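Local coordinates for protein polyketide biosynthesis 3-hydroxy-3-methylglutaryl-ACP synthase PksG (Bacillus subtilis, PDB 4YXT) that catalyses the aldol condensation of an acetyl group carried on an acyl carrier protein with a beta-ketothioester polyketide intermediate during synthesis of the antibiotic bacillaene, at residues Ala124-Phe127 against Ile128-Gln131; Met256-Gly259 against Ala260-Met264. The protein carries 1 engineered substitution. All coordinates share one frame; numbering follows the deposited sequence.

Following the chain from its N terminus, interaction 1 comes first, at the C-terminal end of helix 116-130, and it is complete before interaction 2 begins on helix 254-267. Each joins adjoining turns of a single helix, so neither closes a loop, and the two neither nest nor cross. Their nearest atoms lie about 22 Å apart. Residues 124-131 pack on strands 137-145 and 170-178 of the large mixed sheet and meet the second subunit. Residues 256-264 follow strand 246-249, at one edge of that sheet, and lie among helices 213-234 and 273-283, close to His-250, a probable proton donor/acceptor.

Interaction 1: residues Ala124-Phe127 against Ile128-Gln131; sequences AVNF and ILSQ
Main-chain bonds from Ile-128 N to Ala-124 O and from Leu-129 N to Val-125 O carry the last turns of helix 116-130, the second at 2.8 Å and almost straight (176°). This is the C-terminal end of the helix: Ser-130 N still bonds to Asn-126 O, at 2.9 Å but bent (136°), and Gln-131, with positive phi, is the first residue to leave helical geometry. Along one flank Val-125 and Leu-129, one turn apart, lie side by side and point the same way, Val-125 CG1 meeting Leu-129 CD1 at 3.9 Å. Val-125 CG1 lies anti to its own nitrogen (chi1 173°), which turns this methyl toward the leucine. On another flank the Phe-127 ring presents CD2 to the terminal methyl CD1 of Ile-128, 4.0 Å away. Ala-124 and Ile-128 suit a helix lying on a sheet: the alanine, small enough for close approach, touches Val-140 of strand 137-145, and both pack on Val-177. Phe-127 instead meets the loop at Thr-132 and Ser-133, and Asn-126 of the second subunit packs against it and Ser-130. Serine suits the last turn because its short hydroxyl can fold back onto the main chain: Ser-130 OG stands between its own backbone N and carbonyl carbon, and from there donates to Phe-127 O at 2.7 Å. Gln-131 is long enough to curl back over the helix end, and Ile-128 O accepts from both its N and its NE2. That NE2, also bonded to Glu-179, donates to Ile-128 O at 2.9 Å, with the oxygen almost exactly in the amide plane.

Interaction 2: residues Met256-Gly259 against Ala260-Met264; sequences MVKG and AHRTM
Gly-259 and Arg-262 meet one turn apart in the middle of helix 254-267, where the arginine folds back along the helix and brings NH2 to 3.9 Å from Gly-259 CA. Gly-259 contributes backbone atoms alone. Its carbonyl Gly-259 O takes two donors from Thr-263: the regular helical N-H, and OG1, 3.0 Å from Gly-259 O and above the carbonyl plane. Threonine suits this place because its hydroxyl, anti to the carbonyl carbon (chi1 -56°), turns back toward the preceding turn. Arg-262 itself bends at chi3 (44°), which lays its guanidinium over the helix surface; Lys-258 O sits 4.0 Å above the guanidinium plane, over its centre. At the edge of this flat group comes the aliphatic chain of Lys-258, with CE 3.8 Å from Arg-262 NH1. The ammonium stays farther off, Lys-258 NZ being 5.1 Å from Arg-262 NH1. Lys-258 makes a cation-pi contact with Phe-280, and Glu-277, a long, weak ion-pair partner of NZ that also touches Arg-262, probably moderates the like charges. Lys-258 O also accepts from Arg-262 N and from a water, which in turn lies 2.5 Å from His-261 ND1. Val-257 lies about 6 Å, side chain to side chain, from His-250, a probable proton donor/acceptor, and packs on Tyr-249 of strand 246-249. Ala-260, small enough for a close helix interface, fits against Tyr-220 and Leu-221 of helix 213-234, whereas His-261 and Lys-258 face helix 273-283, where His-261 NE2 bonds to Asp-279.

Interaction 1: residues Ala124-Phe127 against Ile128-Gln131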
# COMPACT_ATOMS: atom_id res chain seq x y z
N ALA A 124 8.72 1.75 7.20
CA ALA A 124 8.82 2.79 8.20
C ALA A 124 10.26 2.76 8.78
O ALA A 124 10.81 3.80 9.00
CB ALA A 124 7.85 2.57 9.31
N VAL A 125 10.85 1.56 8.93
CA VAL A 125 12.23 1.42 9.34
C VAL A 125 13.20 2.10 8.37
O VAL A 125 14.13 2.82 8.79
CB VAL A 125 12.64 -0.05 9.56
CG1 VAL A 125 14.14 -0.14 9.82
CG2 VAL A 125 11.89 -0.65 10.74
N ASN A 126 13.02 1.87 7.08
CA ASN A 126 13.85 2.55 6.06
C ASN A 126 13.66 4.06 6.01
O ASN A 126 14.57 4.78 5.68
CB ASN A 126 13.70 1.93 4.69
CG ASN A 126 14.06 0.45 4.68
OD1 ASN A 126 14.75 -0.04 5.57
ND2 ASN A 126 13.56 -0.29 3.67
N PHE A 127 12.48 4.55 6.34
CA PHE A 127 12.31 5.99 6.45
C PHE A 127 13.26 6.47 7.58
O PHE A 127 14.02 7.41 7.37
CB PHE A 127 10.83 6.37 6.66
CG PHE A 127 10.58 7.82 7.04
CD1 PHE A 127 10.91 8.87 6.19
CD2 PHE A 127 10.05 8.14 8.28
CE1 PHE A 127 10.66 10.21 6.55
CE2 PHE A 127 9.81 9.48 8.65
CZ PHE A 127 10.11 10.51 7.77
N ILE A 128 13.27 5.78 8.73
CA ILE A 128 14.05 6.25 9.87
C ILE A 128 15.52 6.15 9.52
O ILE A 128 16.23 7.11 9.68
CB ILE A 128 13.81 5.42 11.17
CG1 ILE A 128 12.34 5.52 11.69
CG2 ILE A 128 14.88 5.74 12.21
CD1 ILE A 128 11.59 6.85 11.74
N LEU A 129 15.95 5.00 9.00
CA LEU A 129 17.33 4.80 8.60
C LEU A 129 17.79 5.74 7.50
O LEU A 129 18.96 6.06 7.43
CB LEU A 129 17.58 3.37 8.13
CG LEU A 129 17.46 2.33 9.21
CD1 LEU A 129 17.63 0.97 8.58
CD2 LEU A 129 18.49 2.59 10.32
N SER A 130 16.89 6.18 6.64
CA SER A 130 17.28 7.06 5.53
C SER A 130 17.72 8.46 6.00
O SER A 130 18.39 9.17 5.27
CB SER A 130 16.14 7.25 4.56
OG SER A 130 15.21 8.15 5.11
N GLN A 131 17.26 8.88 7.17
CA GLN A 131 17.60 10.17 7.73
C GLN A 131 17.24 11.27 6.76
O GLN A 131 17.89 12.29 6.73
CB GLN A 131 19.09 10.23 8.18
CG GLN A 131 19.36 9.40 9.47
CD GLN A 131 18.61 9.96 10.68
OE1 GLN A 131 19.05 10.93 11.27
NE2 GLN A 131 17.41 9.40 11.00

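Interaction 2: residues Met256-Gly259 against Ala260-Met264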
# COMPACT_ATOMS: atom_id res chain seq x y z
N MET A 256 -1.39 -23.93 13.87
CA MET A 256 -0.57 -23.70 12.66
C MET A 256 0.86 -23.42 13.10
O MET A 256 1.83 -24.02 12.65
CB MET A 256 -1.10 -22.50 11.87
CG MET A 256 -0.26 -22.12 10.64
SD MET A 256 -0.59 -23.32 9.34
CE MET A 256 -2.19 -22.71 8.78
N VAL A 257 0.99 -22.53 14.07
CA VAL A 257 2.29 -22.16 14.52
C VAL A 257 3.08 -23.29 15.22
O VAL A 257 4.31 -23.46 15.05
CB VAL A 257 2.15 -20.92 15.39
CG1 VAL A 257 3.49 -20.55 15.99
CG2 VAL A 257 1.59 -19.79 14.53
N LYS A 258 2.40 -24.03 16.06
CA LYS A 258 3.04 -25.20 16.68
C LYS A 258 3.51 -26.21 15.64
O LYS A 258 4.59 -26.74 15.76
CB LYS A 258 2.11 -25.89 17.66
CG LYS A 258 2.83 -26.93 18.51
CD LYS A 258 1.91 -27.41 19.61
CE LYS A 258 2.43 -28.67 20.28
NZ LYS A 258 2.13 -28.62 21.75
N GLY A 259 2.70 -26.45 14.63
CA GLY A 259 3.12 -27.29 13.50
C GLY A 259 4.37 -26.79 12.81
O GLY A 259 5.29 -27.58 12.57
N ALA A 260 4.43 -25.49 12.49
CA ALA A 260 5.57 -24.93 11.76
C ALA A 260 6.81 -24.86 12.59
O ALA A 260 7.90 -25.07 12.06
CB ALA A 260 5.26 -23.55 11.24
N HIS A 261 6.69 -24.56 13.88
CA HIS A 261 7.89 -24.62 14.74
C HIS A 261 8.50 -26.04 14.74
O HIS A 261 9.70 -26.18 14.65
CB HIS A 261 7.58 -24.15 16.19
CG HIS A 261 8.69 -24.42 17.17
ND1 HIS A 261 8.71 -25.55 17.96
CD2 HIS A 261 9.82 -23.73 17.46
CE1 HIS A 261 9.78 -25.53 18.72
NE2 HIS A 261 10.48 -24.44 18.44
N ARG A 262 7.66 -27.07 14.80
CA ARG A 262 8.14 -28.48 14.77
C ARG A 262 8.87 -28.81 13.47
O ARG A 262 9.90 -29.43 13.49
CB ARG A 262 6.95 -29.42 14.94
CG ARG A 262 7.27 -30.90 14.87
CD ARG A 262 6.22 -31.70 15.63
NE ARG A 262 4.85 -31.24 15.34
CZ ARG A 262 3.96 -30.75 16.22
NH1 ARG A 262 4.25 -30.61 17.52
NH2 ARG A 262 2.75 -30.38 15.79
N THR A 263 8.30 -28.37 12.34
CA THR A 263 8.87 -28.55 11.04
C THR A 263 10.21 -27.88 11.00
O THR A 263 11.20 -28.52 10.69
CB THR A 263 7.94 -27.95 9.99
OG1 THR A 263 6.63 -28.55 10.11
CG2 THR A 263 8.46 -28.20 8.60
N MET A 264 10.28 -26.60 11.37
CA MET A 264 11.58 -25.88 11.31
C MET A 264 12.66 -26.53 12.15
O MET A 264 13.82 -26.65 11.71
CB MET A 264 11.43 -24.42 11.76
CG MET A 264 10.65 -23.57 10.78
SD MET A 264 11.43 -23.53 9.15
CE MET A 264 12.91 -22.55 9.39
O HOH W 1 6.82 -27.13 17.93